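Local coordinates for D-alanyl-D-alanine carboxypeptidase (Enterococcus faecalis V583, PDB 5ZHF), which cleaves the C-terminal D-alanine from peptidoglycan pentapeptides as a zinc-dependent carboxypeptidase, an activity tied to vancomycin resistance, at residues A[99-102]-A[103-107]; A[132-135]-A[136-139]; A[112-116]-A[117-121]; A[209-212]-A[213-216]; A[76-79]-A[80-84]. All coordinates share one frame; numbering follows the deposited sequence.

Interaction 1 of 5, residues A[99-102]-A[103-107]; sequences TTEK and QQEIM
K102 lies along the helix surface beside I106, one turn further on. At its root, CB makes no longer-range contact of its own and only sets the chain beside the peptide to Q103. CG leaves anti to the backbone N (chi1 -179°), and a bend at chi2 swings the chain along the helix toward I106. From there each methylene meets the same methyl group: CG, CD and CE are all 4.1 Å from I106 CD1, which is therefore flanked by the length of the lysine. The tip does not reach the neighbouring acid directly. K102 NZ donates to a water 2.9 Å away, and that water donates to E105 OE1 at 2.6 Å, linking opposite charges whose own atoms are too far apart for contact. All this happens on the first turns of helix 100-116, where T99 is the N-cap: its OG1 accepts from K102 N at 3.2 Å with an N-H...O angle of 163°. Regular i to i+4 backbone bonds follow, for instance from I106 N to K102 O. On the outer surface, E101 and E105 cross at about a right angle, their carboxylate planes 76° apart. E101 OE2 and E105 OE2 are 2.6 Å from each other, a spacing at which one acid probably holds a proton. Q103 points elsewhere, into the substrate site: its OE1 accepts from R98 and its NE2 donates to A133 O, which holds the amide of this substrate-binding residue from both ends.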
loop_
_atom_site.group_PDB
_atom_site.type_symbol
_atom_site.label_atom_id
_atom_site.label_comp_id
_atom_site.label_asym_id
_atom_site.label_seq_id
_atom_site.Cartn_x
_atom_site.Cartn_y
_atom_site.Cartn_z
ATOM N N THR A 99 -0.233 7.810 -11.294
ATOM C CA THR A 99 -0.988 7.791 -12.551
ATOM C C THR A 99 -0.783 6.430 -13.224
ATOM O O THR A 99 0.102 5.650 -12.846
ATOM C CB THR A 99 -0.518 8.879 -13.531
ATOM O OG1 THR A 99 0.821 8.612 -13.923
ATOM C CG2 THR A 99 -0.584 10.300 -12.909
ATOM N N THR A 100 -1.595 6.178 -14.244
ATOM C CA THR A 100 -1.472 4.972 -15.061
ATOM C C THR A 100 -0.064 4.816 -15.627
ATOM O O THR A 100 0.539 3.742 -15.513
ATOM C CB THR A 100 -2.507 5.024 -16.202
ATOM O OG1 THR A 100 -3.822 5.040 -15.626
ATOM C CG2 THR A 100 -2.342 3.836 -17.178
ATOM N N GLU A 101 0.470 5.883 -16.209
ATOM C CA GLU A 101 1.828 5.838 -16.791
ATOM C C GLU A 101 2.897 5.571 -15.724
ATOM O O GLU A 101 3.833 4.829 -15.994
ATOM C CB GLU A 101 2.161 7.106 -17.599
ATOM C CG GLU A 101 3.583 7.181 -18.185
ATOM C CD GLU A 101 3.982 6.013 -19.105
ATOM O OE1 GLU A 101 3.086 5.322 -19.649
ATOM O OE2 GLU A 101 5.206 5.803 -19.311
ATOM N N LYS A 102 2.774 6.181 -14.539
ATOM C CA LYS A 102 3.759 5.932 -13.467
ATOM C C LYS A 102 3.745 4.457 -13.067
ATOM O O LYS A 102 4.822 3.820 -12.950
ATOM C CB LYS A 102 3.529 6.835 -12.246
ATOM C CG LYS A 102 4.527 6.655 -11.090
ATOM C CD LYS A 102 5.981 6.844 -11.537
ATOM C CE LYS A 102 6.941 7.298 -10.442
ATOM N NZ LYS A 102 8.032 8.171 -10.996
ATOM N N GLN A 103 2.550 3.906 -12.907
ATOM C CA GLN A 103 2.396 2.502 -12.541
ATOM C C GLN A 103 3.037 1.584 -13.590
ATOM O O GLN A 103 3.746 0.641 -13.223
ATOM C CB GLN A 103 0.922 2.123 -12.339
ATOM C CG GLN A 103 0.700 0.745 -11.740
ATOM C CD GLN A 103 1.263 0.561 -10.333
ATOM O OE1 GLN A 103 1.452 1.520 -9.590
ATOM N NE2 GLN A 103 1.513 -0.695 -9.958
ATOM N N GLN A 104 2.781 1.873 -14.869
ATOM C CA GLN A 104 3.402 1.122 -15.979
ATOM C C GLN A 104 4.931 1.172 -15.887
ATOM O O GLN A 104 5.604 0.161 -16.054
ATOM C CB GLN A 104 2.958 1.684 -17.344
ATOM C CG GLN A 104 3.430 0.853 -18.532
ATOM C CD GLN A 104 2.697 -0.458 -18.600
ATOM O OE1 GLN A 104 1.497 -0.478 -18.865
ATOM N NE2 GLN A 104 3.390 -1.556 -18.298
ATOM N N GLU A 105 5.477 2.349 -15.620
ATOM C CA GLU A 105 6.931 2.520 -15.546
ATOM C C GLU A 105 7.546 1.741 -14.380
ATOM O O GLU A 105 8.613 1.126 -14.525
ATOM C CB GLU A 105 7.291 4.005 -15.448
ATOM C CG GLU A 105 6.982 4.764 -16.729
ATOM C CD GLU A 105 7.153 6.269 -16.624
ATOM O OE1 GLU A 105 7.653 6.759 -15.589
ATOM O OE2 GLU A 105 6.790 6.962 -17.601
ATOM N N ILE A 106 6.876 1.783 -13.251
ATOM C CA ILE A 106 7.338 1.052 -12.107
ATOM C C ILE A 106 7.268 -0.435 -12.401
ATOM O O ILE A 106 8.161 -1.135 -12.081
ATOM C CB ILE A 106 6.578 1.440 -10.836
ATOM C CG1 ILE A 106 6.919 2.865 -10.496
ATOM C CG2 ILE A 106 6.931 0.515 -9.691
ATOM C CD1 ILE A 106 6.222 3.397 -9.287
HETATM N N MSE A 107 6.196 -0.885 -13.049
HETATM C CA MSE A 107 6.049 -2.294 -13.395
HETATM C C MSE A 107 7.110 -2.756 -14.366
HETATM O O MSE A 107 7.657 -3.868 -14.204
HETATM C CB MSE A 107 4.673 -2.519 -14.012
HETATM C CG MSE A 107 4.468 -3.987 -14.367
HETATM SE SE MSE A 107 2.674 -4.232 -15.142
HETATM C CE MSE A 107 2.772 -6.175 -15.452
HETATM O O HOH W 1 9.122 7.131 -13.466
#

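Interaction 2 of 5, residues A[132-135]-A[136-139]; sequences VAVP and GTSE
V134 and T137 bound a type II beta turn in the loop between helix 121-128 and strand 145-150, and direct hydrogen bonds close it. V134 O accepts twice in its carbonyl plane: from T137 N at 3.0 Å, and from T137 OG1 at 2.7 Å on a lone pair, with a C=O...O angle of 132°. The hydroxyl reaches that oxygen because chi1 (66°) sets OG1 between the backbone N and the carbonyl carbon. G136 supplies the positive phi (95°) that the turn type requires at its third residue.

Waters provide the second kind of link. One accepts from V134 N at 2.6 Å and donates to T137 OG1 at 2.9 Å; another lies between A133 N and S138 OG, whose strongest partner is the backbone N of the zinc ligand H140.

Apolar packing is slight. V134 CG2 meets T137 CG2 at 3.9 Å, while A133 CB rests 4.0 Å from S138 CB.

Since T137 OG1 gives its proton to V134 O and takes one from the water, its rotation is fixed by two bonds. The turn thus folds back with A133 and S138, both substrate-binding residues, held side by side, the S138 side chain about 6 Å from the zinc ion.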
loop_
_atom_site.group_PDB
_atom_site.type_symbol
_atom_site.label_atom_id
_atom_site.label_comp_id
_atom_site.label_asym_id
_atom_site.label_seq_id
_atom_site.Cartn_x
_atom_site.Cartn_y
_atom_site.Cartn_z
ATOM N N VAL A 132 4.404 -5.709 -8.177
ATOM C CA VAL A 132 3.908 -4.459 -8.749
ATOM C C VAL A 132 2.715 -4.807 -9.618
ATOM O O VAL A 132 2.822 -5.635 -10.522
ATOM C CB VAL A 132 4.972 -3.759 -9.620
ATOM C CG1 VAL A 132 4.447 -2.426 -10.166
ATOM C CG2 VAL A 132 6.272 -3.532 -8.839
ATOM N N ALA A 133 1.596 -4.139 -9.370
ATOM C CA ALA A 133 0.346 -4.451 -10.048
ATOM C C ALA A 133 0.325 -3.900 -11.476
ATOM O O ALA A 133 0.973 -2.876 -11.770
ATOM C CB ALA A 133 -0.808 -3.903 -9.230
ATOM N N VAL A 134 -0.409 -4.562 -12.378
ATOM C CA VAL A 134 -0.552 -4.022 -13.733
ATOM C C VAL A 134 -1.358 -2.736 -13.622
ATOM O O VAL A 134 -2.240 -2.636 -12.756
ATOM C CB VAL A 134 -1.193 -5.002 -14.775
ATOM C CG1 VAL A 134 -0.450 -6.339 -14.816
ATOM C CG2 VAL A 134 -2.674 -5.211 -14.543
ATOM N N PRO A 135 -1.073 -1.753 -14.483
ATOM C CA PRO A 135 -1.868 -0.528 -14.389
ATOM C C PRO A 135 -3.374 -0.782 -14.420
ATOM O O PRO A 135 -3.870 -1.642 -15.163
ATOM C CB PRO A 135 -1.398 0.286 -15.598
ATOM C CG PRO A 135 -0.015 -0.191 -15.831
ATOM C CD PRO A 135 -0.077 -1.657 -15.565
ATOM N N GLY A 136 -4.079 -0.058 -13.560
ATOM C CA GLY A 136 -5.503 -0.253 -13.331
ATOM C C GLY A 136 -5.844 -1.140 -12.166
ATOM O O GLY A 136 -7.002 -1.183 -11.766
ATOM N N THR A 137 -4.856 -1.862 -11.610
ATOM C CA THR A 137 -5.093 -2.769 -10.512
ATOM C C THR A 137 -4.234 -2.463 -9.292
ATOM O O THR A 137 -4.190 -3.280 -8.387
ATOM C CB THR A 137 -4.862 -4.242 -10.935
ATOM O OG1 THR A 137 -3.480 -4.468 -11.256
ATOM C CG2 THR A 137 -5.704 -4.572 -12.145
ATOM N N SER A 138 -3.599 -1.277 -9.246
ATOM C CA SER A 138 -2.812 -0.876 -8.076
ATOM C C SER A 138 -3.647 -0.017 -7.152
ATOM O O SER A 138 -4.288 0.925 -7.602
ATOM C CB SER A 138 -1.608 -0.025 -8.476
ATOM O OG SER A 138 -0.900 0.352 -7.298
ATOM N N GLU A 139 -3.570 -0.282 -5.851
ATOM C CA GLU A 139 -4.136 0.608 -4.877
ATOM C C GLU A 139 -3.506 1.992 -4.947
ATOM O O GLU A 139 -4.106 2.950 -4.489
ATOM C CB GLU A 139 -3.947 0.099 -3.455
ATOM C CG GLU A 139 -4.738 -1.131 -3.110
ATOM C CD GLU A 139 -4.653 -1.473 -1.646
ATOM O OE1 GLU A 139 -3.602 -1.220 -0.999
ATOM O OE2 GLU A 139 -5.652 -1.992 -1.116
HETATM O O HOH W 2 1.415 -1.895 -6.974
HETATM O O HOH W 3 -1.699 -6.761 -11.656
#

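Interaction 3 of 5, residues A[112-116]-A[117-121]; sequences AEYKA and KGYTS
K117 and Y114 meet through the backbone where helix 100-116 closes in a Schellman motif, with G118 at positive phi (104°). The shortest direct bond across the contact, an i to i+3 bond, runs from K117 N to Y114 O at 2.9 Å. The motif's own two bonds are G118 N to K115 O at 3.2 Å and a weak one from Y119 N to Y114 O. In the K117 and G118 bonds the donor stands about 60° out of the carbonyl plane, as in a tightened last turn.

Packing then carries the chain round toward helix 121-128, for which T120 is the N-cap. K115 CA presents its hydrogen to Y119 O at 3.4 Å, and the aliphatic K115 CD lies 4.1 Å from S121 CA. In both Y114 and Y119 CG is beside the backbone N, anti to the carbonyl carbon, which sends the rings the same way into a T-shaped pair, centroids 5.1 Å apart and planes at 71°. Both also touch A124 of the second helix, and Y114 OH bonds to NE1 of the substrate-binding W131. It is the edge of Y114 that meets the face of Y119: Y114 CD1 sits 3.7 Å above the Y119 ring plane, displaced toward its rim.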
loop_
_atom_site.group_PDB
_atom_site.type_symbol
_atom_site.label_atom_id
_atom_site.label_comp_id
_atom_site.label_asym_id
_atom_site.label_seq_id
_atom_site.Cartn_x
_atom_site.Cartn_y
_atom_site.Cartn_z
ATOM N N ALA A 112 12.265 -5.512 -15.850
ATOM C CA ALA A 112 13.668 -5.415 -16.268
ATOM C C ALA A 112 14.632 -5.999 -15.230
ATOM O O ALA A 112 15.628 -6.631 -15.598
ATOM C CB ALA A 112 14.037 -3.969 -16.574
ATOM N N GLU A 113 14.370 -5.757 -13.947
ATOM C CA GLU A 113 15.189 -6.342 -12.877
ATOM C C GLU A 113 15.175 -7.867 -12.918
ATOM O O GLU A 113 16.214 -8.498 -12.713
ATOM C CB GLU A 113 14.740 -5.874 -11.497
ATOM C CG GLU A 113 15.119 -4.444 -11.184
ATOM C CD GLU A 113 14.398 -3.905 -9.952
ATOM O OE1 GLU A 113 13.805 -4.702 -9.187
ATOM O OE2 GLU A 113 14.431 -2.665 -9.750
ATOM N N TYR A 114 14.005 -8.455 -13.153
ATOM C CA TYR A 114 13.926 -9.917 -13.327
ATOM C C TYR A 114 14.638 -10.393 -14.579
ATOM O O TYR A 114 15.385 -11.378 -14.511
ATOM C CB TYR A 114 12.482 -10.425 -13.292
ATOM C CG TYR A 114 12.003 -10.610 -11.874
ATOM C CD1 TYR A 114 12.495 -11.662 -11.088
ATOM C CD2 TYR A 114 11.091 -9.720 -11.292
ATOM C CE1 TYR A 114 12.086 -11.838 -9.775
ATOM C CE2 TYR A 114 10.666 -9.889 -9.983
ATOM C CZ TYR A 114 11.168 -10.944 -9.221
ATOM O OH TYR A 114 10.748 -11.134 -7.918
ATOM N N LYS A 115 14.442 -9.706 -15.699
ATOM C CA LYS A 115 15.138 -10.066 -16.953
ATOM C C LYS A 115 16.646 -10.148 -16.734
ATOM O O LYS A 115 17.281 -11.124 -17.152
ATOM C CB LYS A 115 14.795 -9.109 -18.101
ATOM C CG LYS A 115 13.385 -9.275 -18.632
ATOM C CD LYS A 115 13.138 -8.534 -19.942
ATOM C CE LYS A 115 13.383 -7.034 -19.840
ATOM N NZ LYS A 115 13.056 -6.360 -21.131
ATOM N N ALA A 116 17.210 -9.167 -16.027
ATOM C CA ALA A 116 18.643 -9.156 -15.725
ATOM C C ALA A 116 19.115 -10.291 -14.802
ATOM O O ALA A 116 20.313 -10.572 -14.756
ATOM C CB ALA A 116 19.052 -7.803 -15.138
ATOM N N LYS A 117 18.199 -10.912 -14.046
ATOM C CA LYS A 117 18.530 -12.045 -13.150
ATOM C C LYS A 117 18.318 -13.415 -13.806
ATOM O O LYS A 117 18.483 -14.449 -13.154
ATOM C CB LYS A 117 17.724 -11.953 -11.834
ATOM C CG LYS A 117 18.303 -10.985 -10.813
ATOM C CD LYS A 117 19.728 -11.363 -10.402
ATOM C CE LYS A 117 20.194 -10.617 -9.161
ATOM N NZ LYS A 117 20.003 -9.148 -9.277
ATOM N N GLY A 118 17.976 -13.424 -15.088
ATOM C CA GLY A 118 17.902 -14.655 -15.869
ATOM C C GLY A 118 16.502 -15.157 -16.124
ATOM O O GLY A 118 16.294 -16.371 -16.175
ATOM N N TYR A 119 15.537 -14.239 -16.264
ATOM C CA TYR A 119 14.171 -14.553 -16.640
ATOM C C TYR A 119 13.915 -14.077 -18.065
ATOM O O TYR A 119 14.378 -12.999 -18.461
ATOM C CB TYR A 119 13.183 -13.858 -15.689
ATOM C CG TYR A 119 13.191 -14.418 -14.297
ATOM C CD1 TYR A 119 14.294 -14.267 -13.469
ATOM C CD2 TYR A 119 12.091 -15.101 -13.805
ATOM C CE1 TYR A 119 14.309 -14.781 -12.189
ATOM C CE2 TYR A 119 12.095 -15.622 -12.516
ATOM C CZ TYR A 119 13.205 -15.466 -11.726
ATOM O OH TYR A 119 13.234 -15.974 -10.446
ATOM N N THR A 120 13.192 -14.879 -18.857
ATOM C CA THR A 120 12.711 -14.396 -20.153
ATOM C C THR A 120 11.657 -13.329 -19.867
ATOM O O THR A 120 11.093 -13.296 -18.762
ATOM C CB THR A 120 12.027 -15.489 -20.975
ATOM O OG1 THR A 120 10.834 -15.931 -20.288
ATOM C CG2 THR A 120 12.970 -16.657 -21.207
ATOM N N SER A 121 11.356 -12.505 -20.867
ATOM C CA SER A 121 10.376 -11.421 -20.682
ATOM C C SER A 121 9.038 -11.919 -20.115
ATOM O O SER A 121 8.492 -11.306 -19.200
ATOM C CB SER A 121 10.168 -10.631 -21.978
ATOM O OG SER A 121 10.076 -11.498 -23.083
HETATM O O HOH W 4 18.280 -7.358 -11.368
#

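Interaction 4 of 5, residues A[209-212]-A[213-216]; sequences GLCL and EEYL
L210 and E214 cross obliquely where the chain leaves a Schellman motif at G209 and enters helix 212-218, with C211 as the N-cap. The glutamate, third residue of the helix, leans back over the cap: chi1 of -71° puts CG beside its own backbone N, and the chain then extends until E214 OE1 accepts from C211 N at 3.0 Å, with an N-H...O angle of 166°. This is the glutamate-to-backbone half of a capping box, made through the lone pair facing away from the other carboxylate oxygen. OE1 carries a second bond, a salt bridge from K181, so a backbone N-H and a charge both fix the carboxylate. The L210 side chain flanks the same group, its CD2 3.9 Å from E214 OE1.

L210 and Y215 stand at about a right angle, joining the residue before the N-cap to the fourth residue of the helix, the positions of a hydrophobic staple. The methyl L210 CD1 lies near the plane of the tyrosine ring, at its edge, 4.1 Å from Y215 CD1. Both Y215 and L212 also pack on I205 of helix 199-208.

L212 and L216 are one turn apart and obliquely set. L212 CG is anti to its backbone N (chi1 -176°), which turns the branch along the helix, and it meets L216 CD1 at 3.9 Å.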
loop_
_atom_site.group_PDB
_atom_site.type_symbol
_atom_site.label_atom_id
_atom_site.label_comp_id
_atom_site.label_asym_id
_atom_site.label_seq_id
_atom_site.Cartn_x
_atom_site.Cartn_y
_atom_site.Cartn_z
ATOM N N GLY A 209 -6.465 -10.823 12.305
ATOM C CA GLY A 209 -5.338 -11.285 11.512
ATOM C C GLY A 209 -5.705 -11.570 10.069
ATOM O O GLY A 209 -5.260 -12.568 9.485
ATOM N N LEU A 210 -6.500 -10.683 9.492
ATOM C CA LEU A 210 -7.022 -10.867 8.143
ATOM C C LEU A 210 -6.282 -10.022 7.142
ATOM O O LEU A 210 -5.556 -9.096 7.526
ATOM C CB LEU A 210 -8.484 -10.457 8.106
ATOM C CG LEU A 210 -9.425 -11.118 9.107
ATOM C CD1 LEU A 210 -10.777 -10.420 9.091
ATOM C CD2 LEU A 210 -9.549 -12.601 8.785
ATOM N N CYS A 211 -6.445 -10.370 5.863
ATOM C CA CYS A 211 -6.211 -9.439 4.767
ATOM C C CYS A 211 -7.566 -8.873 4.327
ATOM O O CYS A 211 -8.620 -9.362 4.742
ATOM C CB CYS A 211 -5.471 -10.111 3.605
ATOM S SG CYS A 211 -6.354 -11.446 2.734
ATOM N N LEU A 212 -7.527 -7.817 3.525
ATOM C CA LEU A 212 -8.725 -7.112 3.126
ATOM C C LEU A 212 -9.740 -8.014 2.392
ATOM O O LEU A 212 -10.944 -7.967 2.671
ATOM C CB LEU A 212 -8.362 -5.912 2.260
ATOM C CG LEU A 212 -9.533 -5.010 1.851
ATOM C CD1 LEU A 212 -10.322 -4.496 3.053
ATOM C CD2 LEU A 212 -9.023 -3.868 0.977
ATOM N N GLU A 213 -9.239 -8.846 1.492
ATOM C CA GLU A 213 -10.094 -9.760 0.745
ATOM C C GLU A 213 -10.938 -10.658 1.660
ATOM O O GLU A 213 -12.140 -10.837 1.411
ATOM C CB GLU A 213 -9.268 -10.620 -0.202
ATOM C CG GLU A 213 -8.760 -9.910 -1.433
ATOM C CD GLU A 213 -7.446 -9.148 -1.249
ATOM O OE1 GLU A 213 -6.883 -9.100 -0.107
ATOM O OE2 GLU A 213 -6.986 -8.581 -2.258
ATOM N N GLU A 214 -10.304 -11.214 2.693
ATOM C CA GLU A 214 -10.984 -12.066 3.696
ATOM C C GLU A 214 -12.032 -11.289 4.457
ATOM O O GLU A 214 -13.155 -11.779 4.658
ATOM C CB GLU A 214 -9.983 -12.621 4.712
ATOM C CG GLU A 214 -9.049 -13.669 4.175
ATOM C CD GLU A 214 -8.026 -14.103 5.215
ATOM O OE1 GLU A 214 -7.273 -13.241 5.705
ATOM O OE2 GLU A 214 -7.974 -15.301 5.559
ATOM N N TYR A 215 -11.666 -10.073 4.882
ATOM C CA TYR A 215 -12.582 -9.215 5.616
ATOM C C TYR A 215 -13.847 -8.945 4.806
ATOM O O TYR A 215 -14.973 -9.070 5.322
ATOM C CB TYR A 215 -11.905 -7.890 5.969
ATOM C CG TYR A 215 -12.782 -6.946 6.744
ATOM C CD1 TYR A 215 -13.077 -7.189 8.081
ATOM C CD2 TYR A 215 -13.322 -5.812 6.145
ATOM C CE1 TYR A 215 -13.863 -6.323 8.800
ATOM C CE2 TYR A 215 -14.128 -4.948 6.859
ATOM C CZ TYR A 215 -14.376 -5.206 8.187
ATOM O OH TYR A 215 -15.152 -4.366 8.929
ATOM N N LEU A 216 -13.656 -8.561 3.552
ATOM C CA LEU A 216 -14.772 -8.248 2.667
ATOM C C LEU A 216 -15.612 -9.483 2.375
ATOM O O LEU A 216 -16.831 -9.392 2.380
ATOM C CB LEU A 216 -14.302 -7.608 1.367
ATOM C CG LEU A 216 -13.652 -6.233 1.571
ATOM C CD1 LEU A 216 -13.061 -5.735 0.265
ATOM C CD2 LEU A 216 -14.621 -5.224 2.192
#

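Interaction 5 of 5, residues A[76-79]-A[80-84]; sequences YLQD and LFDAA
Y76 to D79 give their carbonyl oxygens to L80 to A83 in regular i to i+4 alpha-helical bonds, such as D82 N to Q78 O at 2.8 Å, in the middle of helix 74-86. The helix is amphipathic, and its two faces carry different side-chain contacts.

On the buried face, L77 and F81 lie side by side and point the same way, with L77 CD1 3.7 Å from F81 CE1. Both pack on V93 of strand 91-95, while L80, on the same helix, reaches W163 and L164 of helix 157-167 and F173 of strand 173-175. The contact therefore belongs to the seam between this helix and the central sheet.

On the solvent-facing side Q78 and D82 run at a slant to each other, one turn apart. Q78 CG is anti to the backbone N (chi1 -172°), and the bend at chi2 returns the amide toward D82. Q78 OE1, the other end of the amide, bonds to a glycerol, probably from the crystallisation liquor. The amide and carboxylate planes are 49° apart, which shows in the bond itself: Q78 NE2 donates within its own amide plane to D82 OD1 at 2.8 Å, but meets that oxygen from 41° above the carboxylate plane.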
loop_
_atom_site.group_PDB
_atom_site.type_symbol
_atom_site.label_atom_id
_atom_site.label_comp_id
_atom_site.label_asym_id
_atom_site.label_seq_id
_atom_site.Cartn_x
_atom_site.Cartn_y
_atom_site.Cartn_z
ATOM N N TYR A 76 -5.619 11.418 8.927
ATOM C CA TYR A 76 -5.307 10.122 9.501
ATOM C C TYR A 76 -3.830 9.789 9.275
ATOM O O TYR A 76 -3.178 9.330 10.189
ATOM C CB TYR A 76 -6.176 9.047 8.882
ATOM C CG TYR A 76 -7.640 9.270 9.183
ATOM C CD1 TYR A 76 -8.170 8.905 10.406
ATOM C CD2 TYR A 76 -8.479 9.859 8.236
ATOM C CE1 TYR A 76 -9.515 9.129 10.697
ATOM C CE2 TYR A 76 -9.827 10.097 8.516
ATOM C CZ TYR A 76 -10.331 9.723 9.741
ATOM O OH TYR A 76 -11.685 9.931 10.015
ATOM N N LEU A 77 -3.339 10.073 8.072
ATOM C CA LEU A 77 -1.912 9.900 7.768
ATOM C C LEU A 77 -1.060 10.839 8.634
ATOM O O LEU A 77 -0.029 10.425 9.171
ATOM C CB LEU A 77 -1.657 10.137 6.285
ATOM C CG LEU A 77 -0.222 9.825 5.811
ATOM C CD1 LEU A 77 0.096 8.360 6.033
ATOM C CD2 LEU A 77 -0.041 10.215 4.362
ATOM N N GLN A 78 -1.509 12.080 8.806
ATOM C CA GLN A 78 -0.799 13.029 9.674
ATOM C C GLN A 78 -0.773 12.534 11.109
ATOM O O GLN A 78 0.274 12.558 11.759
ATOM C CB GLN A 78 -1.419 14.432 9.588
ATOM C CG GLN A 78 -0.610 15.499 10.328
ATOM C CD GLN A 78 0.771 15.749 9.720
ATOM O OE1 GLN A 78 0.898 16.061 8.530
ATOM N NE2 GLN A 78 1.826 15.598 10.541
ATOM N N ASP A 79 -1.918 12.058 11.610
ATOM C CA ASP A 79 -1.947 11.499 12.967
ATOM C C ASP A 79 -1.006 10.312 13.125
ATOM O O ASP A 79 -0.333 10.169 14.160
ATOM C CB ASP A 79 -3.346 11.057 13.360
ATOM C CG ASP A 79 -4.304 12.212 13.578
ATOM O OD1 ASP A 79 -3.893 13.384 13.693
ATOM O OD2 ASP A 79 -5.510 11.911 13.629
ATOM N N LEU A 80 -0.954 9.458 12.106
ATOM C CA LEU A 80 -0.076 8.304 12.111
ATOM C C LEU A 80 1.407 8.754 12.207
ATOM O O LEU A 80 2.165 8.237 13.034
ATOM C CB LEU A 80 -0.301 7.445 10.886
ATOM C CG LEU A 80 0.551 6.178 10.841
ATOM C CD1 LEU A 80 -0.174 5.020 10.200
ATOM C CD2 LEU A 80 1.887 6.393 10.141
ATOM N N PHE A 81 1.775 9.698 11.355
ATOM C CA PHE A 81 3.159 10.192 11.337
ATOM C C PHE A 81 3.526 10.897 12.641
ATOM O O PHE A 81 4.620 10.659 13.203
ATOM C CB PHE A 81 3.433 11.078 10.112
ATOM C CG PHE A 81 3.880 10.304 8.899
ATOM C CD1 PHE A 81 3.178 9.212 8.453
ATOM C CD2 PHE A 81 5.015 10.677 8.201
ATOM C CE1 PHE A 81 3.577 8.488 7.342
ATOM C CE2 PHE A 81 5.414 9.968 7.079
ATOM C CZ PHE A 81 4.721 8.865 6.660
ATOM N N ASP A 82 2.601 11.710 13.148
ATOM C CA ASP A 82 2.793 12.360 14.439
ATOM C C ASP A 82 3.046 11.353 15.564
ATOM O O ASP A 82 3.939 11.565 16.393
ATOM C CB ASP A 82 1.578 13.218 14.807
ATOM C CG ASP A 82 1.458 14.491 13.988
ATOM O OD1 ASP A 82 2.366 14.852 13.221
ATOM O OD2 ASP A 82 0.413 15.159 14.146
ATOM N N ALA A 83 2.274 10.256 15.584
ATOM C CA ALA A 83 2.403 9.213 16.606
ATOM C C ALA A 83 3.710 8.449 16.483
ATOM O O ALA A 83 4.359 8.147 17.497
ATOM C CB ALA A 83 1.231 8.223 16.522
ATOM N N ALA A 84 4.103 8.132 15.250
ATOM C CA ALA A 84 5.386 7.451 15.028
ATOM C C ALA A 84 6.533 8.321 15.580
ATOM O O ALA A 84 7.377 7.841 16.351
ATOM C CB ALA A 84 5.577 7.147 13.553
#

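In the fold
From the N terminus the five contacts run in series, 76-84, 99-107, 112-121, 132-139 and 209-216; none nests in or crosses another. Interaction 5 lies within helix 74-86 and interaction 1 spans the N-cap and first turns of helix 100-116; neither closes a loop, and they sit on opposite sides of the chain's centre, about 27 Å apart between centres. Interaction 3 ends helix 100-116 and closes the turn into helix 121-128. Interaction 2 folds the next loop, before strand 145-150, back onto interaction 1, with M107 CE 3.3 Å from V134 CG1. Interaction 4 closes the turn between helices 199-208 and 212-218, its nearest atoms about 4 Å from interaction 2 without touching.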